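Local coordinates for protein denovo NTF2 (PDB 6W40) that is a computationally designed protein with the NTF2-like fold, made to sample pocket shapes and probably without a natural function of its own, at residues Ile14-Lys17 against Gly22-Asp25; Lys44-His49 against Val55-Arg60; Ile72-Leu77 against Val83-Trp88. All blocks are in the same frame, centred on the assembly; numbering follows the deposited sequence.

Contact 1. Residues Ile14-Lys17 against Gly22-Asp25; sequences IVIK and GDWD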
ATOM      1  N   ILE A  14       3.197  -1.819  -3.759  1.00 40.61           N
ATOM      2  CA  ILE A  14       2.189  -1.919  -2.705  1.00 47.56           C
ATOM      3  C   ILE A  14       1.174  -0.790  -2.822  1.00 48.16           C
ATOM      4  O   ILE A  14      -0.036  -1.008  -2.687  1.00 53.11           O
ATOM      5  CB  ILE A  14       2.857  -1.922  -1.317  1.00 49.00           C
ATOM      6  CG1 ILE A  14       4.042  -2.885  -1.286  1.00 35.80           C
ATOM      7  CG2 ILE A  14       1.846  -2.283  -0.242  1.00 47.65           C
ATOM      8  CD1 ILE A  14       3.719  -4.281  -1.730  1.00 48.03           C
ATOM      9  N   VAL A  15       1.650   0.431  -3.072  1.00 46.07           N
ATOM     10  CA  VAL A  15       0.748   1.576  -3.092  1.00 56.46           C
ATOM     11  C   VAL A  15      -0.184   1.517  -4.297  1.00 55.47           C
ATOM     12  O   VAL A  15      -1.344   1.938  -4.209  1.00 58.34           O
ATOM     13  CB  VAL A  15       1.550   2.893  -3.048  1.00 52.15           C
ATOM     14  CG1 VAL A  15       2.399   2.959  -1.780  1.00 42.84           C
ATOM     15  CG2 VAL A  15       2.426   3.034  -4.282  1.00 60.20           C
ATOM     16  N   ILE A  16       0.283   0.983  -5.428  1.00 43.44           N
ATOM     17  CA  ILE A  16      -0.566   0.938  -6.616  1.00 46.31           C
ATOM     18  C   ILE A  16      -1.646  -0.124  -6.459  1.00 48.60           C
ATOM     19  O   ILE A  16      -2.820   0.116  -6.765  1.00 50.48           O
ATOM     20  CB  ILE A  16       0.276   0.701  -7.884  1.00 46.21           C
ATOM     21  CG1 ILE A  16       1.098   1.946  -8.220  1.00 54.67           C
ATOM     22  CG2 ILE A  16      -0.623   0.320  -9.053  1.00 57.92           C
ATOM     23  CD1 ILE A  16       1.412   2.106  -9.703  1.00 51.29           C
ATOM     24  N   LYS A  17      -1.272  -1.306  -5.967  1.00 52.72           N
ATOM     25  CA  LYS A  17      -2.221  -2.410  -5.872  1.00 50.37           C
ATOM     26  C   LYS A  17      -3.200  -2.215  -4.722  1.00 49.40           C
ATOM     27  O   LYS A  17      -4.418  -2.285  -4.917  1.00 50.96           O
ATOM     28  CB  LYS A  17      -1.474  -3.734  -5.700  1.00 48.32           C
ATOM     29  CG  LYS A  17      -0.315  -3.930  -6.653  1.00 47.70           C
ATOM     30  CD  LYS A  17      -0.766  -3.893  -8.095  1.00 54.99           C
ATOM     31  CE  LYS A  17      -1.596  -5.107  -8.432  1.00 59.71           C
ATOM     32  NZ  LYS A  17      -0.903  -6.358  -8.028  1.00 72.98           N
ATOM     33  N   GLY A  22      -8.099   1.027  -6.599  1.00 95.78           N
ATOM     34  CA  GLY A  22      -7.745  -0.299  -7.053  1.00 96.00           C
ATOM     35  C   GLY A  22      -6.548  -0.211  -7.971  1.00 93.62           C
ATOM     36  O   GLY A  22      -5.492  -0.789  -7.696  1.00 94.83           O
ATOM     37  N   ASP A  23      -6.710   0.545  -9.057  1.00 79.84           N
ATOM     38  CA  ASP A  23      -5.677   0.721 -10.078  1.00 77.34           C
ATOM     39  C   ASP A  23      -5.128  -0.619 -10.555  1.00 71.32           C
ATOM     40  O   ASP A  23      -3.970  -0.722 -10.966  1.00 61.56           O
ATOM     41  CB  ASP A  23      -4.545   1.622  -9.580  1.00 74.29           C
ATOM     42  CG  ASP A  23      -3.862   2.370 -10.708  1.00 77.67           C
ATOM     43  OD1 ASP A  23      -4.359   2.295 -11.853  1.00 66.04           O
ATOM     44  OD2 ASP A  23      -2.834   3.030 -10.456  1.00 82.04           O
ATOM     45  N   TRP A  24      -5.960  -1.659 -10.494  1.00 67.54           N
ATOM     46  CA  TRP A  24      -5.581  -2.962 -11.021  1.00 66.50           C
ATOM     47  C   TRP A  24      -5.547  -2.981 -12.542  1.00 60.38           C
ATOM     48  O   TRP A  24      -5.078  -3.967 -13.122  1.00 66.55           O
ATOM     49  CB  TRP A  24      -6.535  -4.034 -10.491  1.00 63.95           C
ATOM     50  CG  TRP A  24      -6.357  -4.295  -9.026  1.00 56.11           C
ATOM     51  CD1 TRP A  24      -6.879  -3.571  -7.993  1.00 65.26           C
ATOM     52  CD2 TRP A  24      -5.595  -5.352  -8.429  1.00 48.21           C
ATOM     53  NE1 TRP A  24      -6.492  -4.113  -6.792  1.00 61.28           N
ATOM     54  CE2 TRP A  24      -5.704  -5.208  -7.032  1.00 57.45           C
ATOM     55  CE3 TRP A  24      -4.836  -6.408  -8.942  1.00 51.80           C
ATOM     56  CZ2 TRP A  24      -5.080  -6.080  -6.141  1.00 57.19           C
ATOM     57  CZ3 TRP A  24      -4.220  -7.274  -8.055  1.00 54.34           C
ATOM     58  CH2 TRP A  24      -4.344  -7.104  -6.671  1.00 53.87           C
ATOM     59  N   ASP A  25      -6.036  -1.925 -13.195  1.00 64.27           N
ATOM     60  CA  ASP A  25      -5.791  -1.760 -14.621  1.00 63.65           C
ATOM     61  C   ASP A  25      -4.315  -1.509 -14.897  1.00 64.80           C
ATOM     62  O   ASP A  25      -3.813  -1.865 -15.969  1.00 64.77           O
ATOM     63  CB  ASP A  25      -6.640  -0.611 -15.168  1.00 72.57           C
ATOM     64  CG  ASP A  25      -8.093  -0.705 -14.741  1.00 72.56           C
ATOM     65  OD1 ASP A  25      -8.460  -1.702 -14.084  1.00 73.77           O
ATOM     66  OD2 ASP A  25      -8.869   0.222 -15.059  1.00 80.53           O
TER
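Gly22 opens the contact by setting its carbonyl against the last turn of helix 2-18: Gly22 O stands 3.0 Å from Ile16 O, an approach of two acceptors with no bond between them. Asp23 comes next, in a left-handed backbone conformation (phi 51°), and turns its side chain to Ile16. Asp23 CB rests 3.6 Å from Ile16 O, while Asp23 OD2 lies 3.8 Å from Ile16 CG2, so a carboxylate oxygen meets a methyl branch. Trp24 makes the closest side-chain approach. Lys17 bends at each torsion after the first and lays its last methylene over one face of the indole, with Lys17 CE 3.7 Å from the centroid of the six-membered ring of Trp24, 22° off the normal. This is a CH-pi contact displaced toward the rim, and Lys17 CE is 3.4 Å from Trp24 CZ3. The two side chains cross at about a right angle. The contact sits where helix 2-18 gives way to the loop before helix 27-30: Lys17 also packs on Phe27 and Met30 of that short helix, and Trp24 reaches across to Leu62 of helix 51-65.

Contact 2. Residues Lys44-His49 against Val55-Arg60; sequences KHIHRH and VEELIR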
ATOM      1  N   LYS A  44     -10.371 -25.984  -7.271  1.00 58.32           N
ATOM      2  CA  LYS A  44      -9.963 -25.577  -8.607  1.00 53.69           C
ATOM      3  C   LYS A  44      -8.665 -24.785  -8.510  1.00 49.98           C
ATOM      4  O   LYS A  44      -8.558 -23.854  -7.704  1.00 44.17           O
ATOM      5  CB  LYS A  44     -11.055 -24.736  -9.269  1.00 54.06           C
ATOM      6  CG  LYS A  44     -10.751 -24.303 -10.694  1.00 65.73           C
ATOM      7  CD  LYS A  44     -11.097 -25.394 -11.695  1.00 73.68           C
ATOM      8  CE  LYS A  44     -10.990 -24.877 -13.120  1.00 74.88           C
ATOM      9  NZ  LYS A  44     -11.431 -25.889 -14.117  1.00 96.99           N
ATOM     10  N   HIS A  45      -7.681 -25.158  -9.324  1.00 53.44           N
ATOM     11  CA  HIS A  45      -6.366 -24.531  -9.295  1.00 52.06           C
ATOM     12  C   HIS A  45      -5.979 -24.136 -10.711  1.00 47.46           C
ATOM     13  O   HIS A  45      -5.816 -25.001 -11.578  1.00 50.43           O
ATOM     14  CB  HIS A  45      -5.327 -25.469  -8.675  1.00 49.89           C
ATOM     15  CG  HIS A  45      -5.710 -25.967  -7.316  1.00 64.12           C
ATOM     16  ND1 HIS A  45      -5.459 -25.254  -6.162  1.00 51.92           N
ATOM     17  CD2 HIS A  45      -6.340 -27.100  -6.926  1.00 61.49           C
ATOM     18  CE1 HIS A  45      -5.912 -25.929  -5.121  1.00 47.27           C
ATOM     19  NE2 HIS A  45      -6.451 -27.054  -5.557  1.00 63.16           N
ATOM     20  N   ILE A  46      -5.833 -22.834 -10.940  1.00 35.95           N
ATOM     21  CA  ILE A  46      -5.554 -22.273 -12.256  1.00 35.35           C
ATOM     22  C   ILE A  46      -4.101 -21.822 -12.294  1.00 40.88           C
ATOM     23  O   ILE A  46      -3.572 -21.326 -11.294  1.00 42.49           O
ATOM     24  CB  ILE A  46      -6.509 -21.103 -12.568  1.00 43.81           C
ATOM     25  CG1 ILE A  46      -7.964 -21.566 -12.467  1.00 50.22           C
ATOM     26  CG2 ILE A  46      -6.237 -20.529 -13.945  1.00 39.58           C
ATOM     27  CD1 ILE A  46      -8.974 -20.485 -12.780  1.00 48.60           C
ATOM     28  N   HIS A  47      -3.453 -22.008 -13.444  1.00 55.92           N
ATOM     29  CA  HIS A  47      -2.069 -21.586 -13.644  1.00 46.47           C
ATOM     30  C   HIS A  47      -1.953 -20.917 -15.004  1.00 41.08           C
ATOM     31  O   HIS A  47      -2.291 -21.526 -16.024  1.00 46.68           O
ATOM     32  CB  HIS A  47      -1.103 -22.772 -13.550  1.00 42.73           C
ATOM     33  CG  HIS A  47      -0.983 -23.352 -12.175  1.00 59.34           C
ATOM     34  ND1 HIS A  47       0.089 -23.092 -11.348  1.00 58.45           N
ATOM     35  CD2 HIS A  47      -1.800 -24.181 -11.482  1.00 60.38           C
ATOM     36  CE1 HIS A  47      -0.073 -23.734 -10.205  1.00 53.96           C
ATOM     37  NE2 HIS A  47      -1.211 -24.402 -10.260  1.00 52.43           N
ATOM     38  N   ARG A  48      -1.480 -19.674 -15.022  1.00 38.01           N
ATOM     39  CA  ARG A  48      -1.279 -18.935 -16.260  1.00 29.32           C
ATOM     40  C   ARG A  48       0.148 -18.411 -16.311  1.00 33.91           C
ATOM     41  O   ARG A  48       0.781 -18.187 -15.276  1.00 44.87           O
ATOM     42  CB  ARG A  48      -2.264 -17.760 -16.394  1.00 30.53           C
ATOM     43  CG  ARG A  48      -3.671 -18.048 -15.886  1.00 48.12           C
ATOM     44  CD  ARG A  48      -4.351 -19.169 -16.663  1.00 51.13           C
ATOM     45  NE  ARG A  48      -5.014 -18.701 -17.873  1.00 56.76           N
ATOM     46  CZ  ARG A  48      -5.933 -19.401 -18.532  1.00 70.72           C
ATOM     47  NH1 ARG A  48      -6.297 -20.597 -18.088  1.00 55.18           N
ATOM     48  NH2 ARG A  48      -6.492 -18.904 -19.627  1.00 77.78           N
ATOM     49  N   HIS A  49       0.646 -18.214 -17.531  1.00 45.88           N
ATOM     50  CA  HIS A  49       1.983 -17.681 -17.753  1.00 41.11           C
ATOM     51  C   HIS A  49       1.954 -16.698 -18.914  1.00 39.48           C
ATOM     52  O   HIS A  49       1.193 -16.867 -19.873  1.00 51.63           O
ATOM     53  CB  HIS A  49       2.998 -18.794 -18.034  1.00 39.81           C
ATOM     54  CG  HIS A  49       4.411 -18.312 -18.120  1.00 48.59           C
ATOM     55  ND1 HIS A  49       5.278 -18.355 -17.049  1.00 40.91           N
ATOM     56  CD2 HIS A  49       5.108 -17.768 -19.146  1.00 45.39           C
ATOM     57  CE1 HIS A  49       6.450 -17.865 -17.414  1.00 46.04           C
ATOM     58  NE2 HIS A  49       6.373 -17.502 -18.681  1.00 40.00           N
ATOM     59  N   VAL A  55      -3.009 -11.127 -17.260  1.00 39.37           N
ATOM     60  CA  VAL A  55      -3.876  -9.958 -17.131  1.00 40.30           C
ATOM     61  C   VAL A  55      -5.318 -10.319 -17.467  1.00 46.15           C
ATOM     62  O   VAL A  55      -6.252  -9.924 -16.759  1.00 47.55           O
ATOM     63  CB  VAL A  55      -3.355  -8.806 -18.011  1.00 42.90           C
ATOM     64  CG1 VAL A  55      -4.410  -7.720 -18.151  1.00 42.39           C
ATOM     65  CG2 VAL A  55      -2.079  -8.229 -17.417  1.00 47.74           C
ATOM     66  N   GLU A  56      -5.524 -11.088 -18.539  1.00 45.42           N
ATOM     67  CA  GLU A  56      -6.877 -11.493 -18.904  1.00 44.13           C
ATOM     68  C   GLU A  56      -7.512 -12.350 -17.816  1.00 52.19           C
ATOM     69  O   GLU A  56      -8.699 -12.193 -17.505  1.00 52.37           O
ATOM     70  CB  GLU A  56      -6.860 -12.238 -20.238  1.00 54.45           C
ATOM     71  CG  GLU A  56      -8.168 -12.937 -20.575  1.00 76.12           C
ATOM     72  CD  GLU A  56      -8.136 -13.614 -21.930  1.00 88.70           C
ATOM     73  OE1 GLU A  56      -8.569 -12.989 -22.921  1.00 86.77           O
ATOM     74  OE2 GLU A  56      -7.669 -14.770 -22.007  1.00 91.01           O
ATOM     75  N   GLU A  57      -6.734 -13.255 -17.217  1.00 45.58           N
ATOM     76  CA  GLU A  57      -7.281 -14.113 -16.171  1.00 42.49           C
ATOM     77  C   GLU A  57      -7.544 -13.328 -14.893  1.00 48.35           C
ATOM     78  O   GLU A  57      -8.595 -13.493 -14.262  1.00 39.72           O
ATOM     79  CB  GLU A  57      -6.335 -15.282 -15.898  1.00 40.95           C
ATOM     80  CG  GLU A  57      -6.878 -16.293 -14.902  1.00 47.19           C
ATOM     81  CD  GLU A  57      -8.115 -17.006 -15.412  1.00 53.39           C
ATOM     82  OE1 GLU A  57      -8.217 -17.221 -16.637  1.00 62.81           O
ATOM     83  OE2 GLU A  57      -8.989 -17.348 -14.587  1.00 63.14           O
ATOM     84  N   LEU A  58      -6.601 -12.471 -14.496  1.00 46.27           N
ATOM     85  CA  LEU A  58      -6.792 -11.665 -13.295  1.00 42.19           C
ATOM     86  C   LEU A  58      -8.002 -10.750 -13.429  1.00 48.26           C
ATOM     87  O   LEU A  58      -8.751 -10.555 -12.465  1.00 48.55           O
ATOM     88  CB  LEU A  58      -5.531 -10.850 -13.008  1.00 39.59           C
ATOM     89  CG  LEU A  58      -5.630  -9.795 -11.905  1.00 47.69           C
ATOM     90  CD1 LEU A  58      -5.905 -10.445 -10.560  1.00 38.72           C
ATOM     91  CD2 LEU A  58      -4.365  -8.950 -11.854  1.00 52.02           C
ATOM     92  N   ILE A  59      -8.212 -10.185 -14.621  1.00 47.06           N
ATOM     93  CA  ILE A  59      -9.356  -9.305 -14.841  1.00 47.48           C
ATOM     94  C   ILE A  59     -10.661 -10.072 -14.674  1.00 44.00           C
ATOM     95  O   ILE A  59     -11.622  -9.570 -14.077  1.00 48.22           O
ATOM     96  CB  ILE A  59      -9.256  -8.638 -16.225  1.00 53.79           C
ATOM     97  CG1 ILE A  59      -8.216  -7.515 -16.200  1.00 46.46           C
ATOM     98  CG2 ILE A  59     -10.610  -8.105 -16.671  1.00 47.07           C
ATOM     99  CD1 ILE A  59      -8.000  -6.859 -17.546  1.00 49.67           C
ATOM    100  N   ARG A  60     -10.719 -11.303 -15.192  1.00 48.09           N
ATOM    101  CA  ARG A  60     -11.916 -12.116 -15.004  1.00 47.58           C
ATOM    102  C   ARG A  60     -12.136 -12.439 -13.532  1.00 48.97           C
ATOM    103  O   ARG A  60     -13.277 -12.444 -13.053  1.00 46.88           O
ATOM    104  CB  ARG A  60     -11.819 -13.407 -15.818  1.00 43.74           C
ATOM    105  CG  ARG A  60     -12.954 -14.371 -15.523  1.00 55.94           C
ATOM    106  CD  ARG A  60     -12.667 -15.772 -16.017  1.00 67.39           C
ATOM    107  NE  ARG A  60     -13.484 -16.757 -15.312  1.00 65.84           N
ATOM    108  CZ  ARG A  60     -14.743 -17.048 -15.621  1.00 69.14           C
ATOM    109  NH1 ARG A  60     -15.340 -16.431 -16.633  1.00 75.50           N
ATOM    110  NH2 ARG A  60     -15.407 -17.957 -14.920  1.00 61.88           N
TER
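Over one face of the Arg48 guanidinium lies a carboxylate oxygen, Glu57 OE1, 3.6 Å above the plane and over its centre; the guanidinium and carboxylate planes are turned 51° apart. In this NTF2-like fold the pair joins strand 44-49, paired antiparallel with strand 35-41, to helix 51-65, which follows it in the chain. Because the oxygen sits above the flat group, no N-H of Arg48 points at it. The long salt bridge, Arg48 NE to Glu57 OE1 at 3.7 Å, therefore works by charge alone and probably holds the arginine less firmly than an in-plane pairing would. Arg48 NH2 also has a weak, long ion pair with Glu53, one turn earlier on the helix.

The arginine chain folds at chi2 and chi3 (-62° and -86°), bringing its head back over the glutamate, and the two side chains cross at about a right angle. Their aliphatic parts touch on the way, Arg48 CG lying 3.8 Å from Glu57 CB. Phe37 of strand 35-41 packs against Glu57 as well, while Leu58, the next residue of the helix, packs on Phe37 and Phe27. On the strand, Ile46 points to the helix two residues before Arg48, and the end of its extended branch meets the other carboxylate oxygen: Ile46 CD1 is 3.6 Å from Glu57 OE2.

Contact 3. Residues Ile72-Leu77 against Val83-Trp88; sequences IHDIKL and VVEGRW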
ATOM      1  N   ILE A  72      -7.197  -4.795   3.892  1.00 62.19           N
ATOM      2  CA  ILE A  72      -6.013  -5.513   4.350  1.00 54.02           C
ATOM      3  C   ILE A  72      -6.113  -5.780   5.845  1.00 54.04           C
ATOM      4  O   ILE A  72      -6.435  -4.880   6.631  1.00 67.68           O
ATOM      5  CB  ILE A  72      -4.742  -4.720   4.015  1.00 57.91           C
ATOM      6  CG1 ILE A  72      -4.565  -4.633   2.499  1.00 54.36           C
ATOM      7  CG2 ILE A  72      -3.526  -5.350   4.672  1.00 52.42           C
ATOM      8  CD1 ILE A  72      -3.415  -3.765   2.076  1.00 62.70           C
ATOM      9  N   HIS A  73      -5.828  -7.021   6.242  1.00 48.63           N
ATOM     10  CA  HIS A  73      -5.745  -7.407   7.645  1.00 52.55           C
ATOM     11  C   HIS A  73      -4.312  -7.478   8.153  1.00 51.16           C
ATOM     12  O   HIS A  73      -4.033  -7.026   9.267  1.00 59.85           O
ATOM     13  CB  HIS A  73      -6.429  -8.761   7.868  1.00 50.45           C
ATOM     14  CG  HIS A  73      -7.882  -8.775   7.506  1.00 56.49           C
ATOM     15  ND1 HIS A  73      -8.628  -9.934   7.474  1.00 65.14           N
ATOM     16  CD2 HIS A  73      -8.727  -7.775   7.162  1.00 55.73           C
ATOM     17  CE1 HIS A  73      -9.869  -9.647   7.124  1.00 67.57           C
ATOM     18  NE2 HIS A  73      -9.956  -8.343   6.929  1.00 67.45           N
ATOM     19  N   ASP A  74      -3.394  -8.036   7.364  1.00 42.20           N
ATOM     20  CA  ASP A  74      -1.991  -8.097   7.749  1.00 45.23           C
ATOM     21  C   ASP A  74      -1.135  -8.187   6.493  1.00 51.39           C
ATOM     22  O   ASP A  74      -1.565  -8.724   5.469  1.00 42.76           O
ATOM     23  CB  ASP A  74      -1.709  -9.285   8.676  1.00 51.19           C
ATOM     24  CG  ASP A  74      -0.335  -9.209   9.321  1.00 70.07           C
ATOM     25  OD1 ASP A  74       0.357  -8.184   9.142  1.00 60.79           O
ATOM     26  OD2 ASP A  74       0.053 -10.177  10.007  1.00 74.51           O
ATOM     27  N   ILE A  75       0.082  -7.654   6.588  1.00 47.57           N
ATOM     28  CA  ILE A  75       1.036  -7.648   5.484  1.00 37.87           C
ATOM     29  C   ILE A  75       2.423  -7.934   6.037  1.00 40.70           C
ATOM     30  O   ILE A  75       2.816  -7.389   7.073  1.00 55.58           O
ATOM     31  CB  ILE A  75       1.024  -6.308   4.718  1.00 48.64           C
ATOM     32  CG1 ILE A  75      -0.213  -6.202   3.832  1.00 54.13           C
ATOM     33  CG2 ILE A  75       2.273  -6.159   3.866  1.00 56.33           C
ATOM     34  CD1 ILE A  75      -0.188  -5.006   2.906  1.00 55.64           C
ATOM     35  N   LYS A  76       3.165  -8.794   5.344  1.00 40.11           N
ATOM     36  CA  LYS A  76       4.549  -9.091   5.680  1.00 50.78           C
ATOM     37  C   LYS A  76       5.414  -8.885   4.446  1.00 48.20           C
ATOM     38  O   LYS A  76       5.055  -9.331   3.352  1.00 43.87           O
ATOM     39  CB  LYS A  76       4.698 -10.523   6.204  1.00 40.02           C
ATOM     40  CG  LYS A  76       4.149 -10.725   7.606  1.00 57.13           C
ATOM     41  CD  LYS A  76       4.951  -9.928   8.623  1.00 58.35           C
ATOM     42  CE  LYS A  76       4.339 -10.020  10.008  1.00 66.53           C
ATOM     43  NZ  LYS A  76       2.987  -9.401  10.049  1.00 62.81           N
ATOM     44  N   LEU A  77       6.544  -8.209   4.624  1.00 42.52           N
ATOM     45  CA  LEU A  77       7.502  -7.966   3.552  1.00 42.13           C
ATOM     46  C   LEU A  77       8.722  -8.842   3.806  1.00 41.55           C
ATOM     47  O   LEU A  77       9.471  -8.612   4.761  1.00 50.51           O
ATOM     48  CB  LEU A  77       7.884  -6.489   3.483  1.00 44.87           C
ATOM     49  CG  LEU A  77       7.739  -5.826   2.112  1.00 54.34           C
ATOM     50  CD1 LEU A  77       6.319  -5.997   1.594  1.00 54.64           C
ATOM     51  CD2 LEU A  77       8.113  -4.353   2.188  1.00 55.31           C
ATOM     52  N   VAL A  83       3.289 -10.531   1.123  1.00 37.30           N
ATOM     53  CA  VAL A  83       2.278 -11.456   1.624  1.00 39.57           C
ATOM     54  C   VAL A  83       1.167 -10.632   2.256  1.00 39.58           C
ATOM     55  O   VAL A  83       1.408  -9.884   3.211  1.00 40.65           O
ATOM     56  CB  VAL A  83       2.860 -12.460   2.631  1.00 42.71           C
ATOM     57  CG1 VAL A  83       1.776 -13.414   3.102  1.00 37.87           C
ATOM     58  CG2 VAL A  83       4.012 -13.230   2.006  1.00 35.37           C
ATOM     59  N   VAL A  84      -0.046 -10.769   1.725  1.00 37.19           N
ATOM     60  CA  VAL A  84      -1.205 -10.012   2.180  1.00 34.65           C
ATOM     61  C   VAL A  84      -2.299 -10.989   2.583  1.00 41.18           C
ATOM     62  O   VAL A  84      -2.608 -11.926   1.838  1.00 36.49           O
ATOM     63  CB  VAL A  84      -1.720  -9.049   1.094  1.00 33.98           C
ATOM     64  CG1 VAL A  84      -2.993  -8.356   1.557  1.00 30.36           C
ATOM     65  CG2 VAL A  84      -0.657  -8.029   0.735  1.00 41.29           C
ATOM     66  N   GLU A  85      -2.875 -10.773   3.762  1.00 47.65           N
ATOM     67  CA  GLU A  85      -4.100 -11.435   4.186  1.00 42.41           C
ATOM     68  C   GLU A  85      -5.165 -10.368   4.377  1.00 42.02           C
ATOM     69  O   GLU A  85      -4.942  -9.397   5.109  1.00 54.20           O
ATOM     70  CB  GLU A  85      -3.891 -12.223   5.483  1.00 43.38           C
ATOM     71  CG  GLU A  85      -2.666 -13.119   5.487  1.00 57.96           C
ATOM     72  CD  GLU A  85      -2.552 -13.931   6.761  1.00 64.63           C
ATOM     73  OE1 GLU A  85      -3.106 -15.051   6.806  1.00 66.85           O
ATOM     74  OE2 GLU A  85      -1.920 -13.445   7.723  1.00 80.13           O
ATOM     75  N   GLY A  86      -6.299 -10.535   3.721  1.00 39.90           N
ATOM     76  CA  GLY A  86      -7.338  -9.525   3.759  1.00 45.12           C
ATOM     77  C   GLY A  86      -8.713 -10.025   3.362  1.00 52.44           C
ATOM     78  O   GLY A  86      -9.021 -11.213   3.481  1.00 51.70           O
ATOM     79  N   ARG A  87      -9.541  -9.095   2.885  0.96 54.43           N
ATOM     80  CA  ARG A  87     -10.935  -9.361   2.562  0.96 58.42           C
ATOM     81  C   ARG A  87     -11.328  -8.457   1.402  0.96 61.29           C
ATOM     82  O   ARG A  87     -10.891  -7.304   1.337  0.96 50.32           O
ATOM     83  CB  ARG A  87     -11.829  -9.113   3.783  0.96 58.01           C
ATOM     84  CG  ARG A  87     -13.211  -9.745   3.737  0.96 63.23           C
ATOM     85  CD  ARG A  87     -13.818  -9.768   5.138  0.96 78.93           C
ATOM     86  NE  ARG A  87     -15.240 -10.103   5.140  0.96 89.10           N
ATOM     87  CZ  ARG A  87     -15.724 -11.328   5.322  0.96 88.86           C
ATOM     88  NH1 ARG A  87     -14.900 -12.351   5.507  0.96 85.76           N
ATOM     89  NH2 ARG A  87     -17.034 -11.531   5.305  0.96 86.81           N
ATOM     90  N   TRP A  88     -12.139  -8.982   0.485  1.00 59.02           N
ATOM     91  CA  TRP A  88     -12.471  -8.233  -0.722  1.00 50.94           C
ATOM     92  C   TRP A  88     -13.232  -6.957  -0.383  1.00 50.52           C
ATOM     93  O   TRP A  88     -14.083  -6.936   0.509  1.00 54.01           O
ATOM     94  CB  TRP A  88     -13.309  -9.080  -1.683  1.00 52.90           C
ATOM     95  CG  TRP A  88     -12.563 -10.161  -2.421  1.00 51.89           C
ATOM     96  CD1 TRP A  88     -12.937 -11.467  -2.545  1.00 48.79           C
ATOM     97  CD2 TRP A  88     -11.331 -10.027  -3.147  1.00 46.42           C
ATOM     98  NE1 TRP A  88     -12.018 -12.154  -3.298  1.00 50.21           N
ATOM     99  CE2 TRP A  88     -11.022 -11.295  -3.678  1.00 51.22           C
ATOM    100  CE3 TRP A  88     -10.460  -8.963  -3.395  1.00 59.13           C
ATOM    101  CZ2 TRP A  88      -9.880 -11.526  -4.442  1.00 47.54           C
ATOM    102  CZ3 TRP A  88      -9.327  -9.195  -4.154  1.00 63.46           C
ATOM    103  CH2 TRP A  88      -9.048 -10.466  -4.667  1.00 49.33           C
TER
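Backbone hydrogen bonds knit Ile72-Leu77 to Val83-Trp88. Lys76 and Val83 exchange a reciprocal pair, Lys76 N to Val83 O at 3.0 Å and Val83 N to Lys76 O at 3.1 Å. Further along, Glu85 N bonds to Asp74 O nearly straight (174° at the hydrogen), and Glu85 O takes two donors, His73 N at 2.8 Å and Asp74 N at 3.1 Å.

That double acceptance marks a classic beta bulge: His73 and Asp74 together face Glu85, and the register slips by one before Ile72 pairs with Gly86. The chain turns a corner at His73, between strands 67-72 and 74-78, both of which pair with the long strand 81-90 of this NTF2-like sheet.

Of the ring contacts, the imidazole of His73 lies flat on the opposing backbone, its CG turned anti to the carbonyl carbon (chi1 -60°), which carries the ring over Gly86. Gly86 CA sits over its centre, 3.9 Å from the centroid and 12° off the normal, a CH-pi contact. His73 NE2 reaches Arg87 CB, whose extended chain carries on to a salt bridge with Asp100.

Apolar packing occupies the face of Ile72, Ile75 and Val84. Ile75 and Val84 lie side by side, Ile75 CG1 3.6 Å from Val84 CG2, and Ile72 crosses Val84 at about a right angle. Leu18 of helix 2-18 packs on Ile72 and Val84, and Met20 and Lys17 of the second subunit reach Ile72 and Ile75.

Charges gather on the other face. Lys76 NZ bridges to Asp74 OD2 at 3.0 Å, meeting it on the syn side, which probably eases the repulsion between Asp74 OD2 and Glu85 OE2, 4.4 Å apart.

How the contacts relate
From the N terminus, helix 2-18 ends and contact 1 closes the short loop that leads to helix 27-30. Strand 44-49 then runs into helix 51-65, and contact 2 closes that connection; contact 3 closes the hairpin of strands 74-78 and 81-90. The three follow in series, none nested in or crossing another. Contacts 1 and 2 meet directly where Trp24 CE3 lies 3.9 Å from Leu58 CD2, linking the first loop to helix 51-65. Contacts 2 and 3 reach the same sheet on opposite sides of the chain's centre, their centres about 20 Å apart. Contacts 1 and 3 do not touch each other, yet both meet the second subunit.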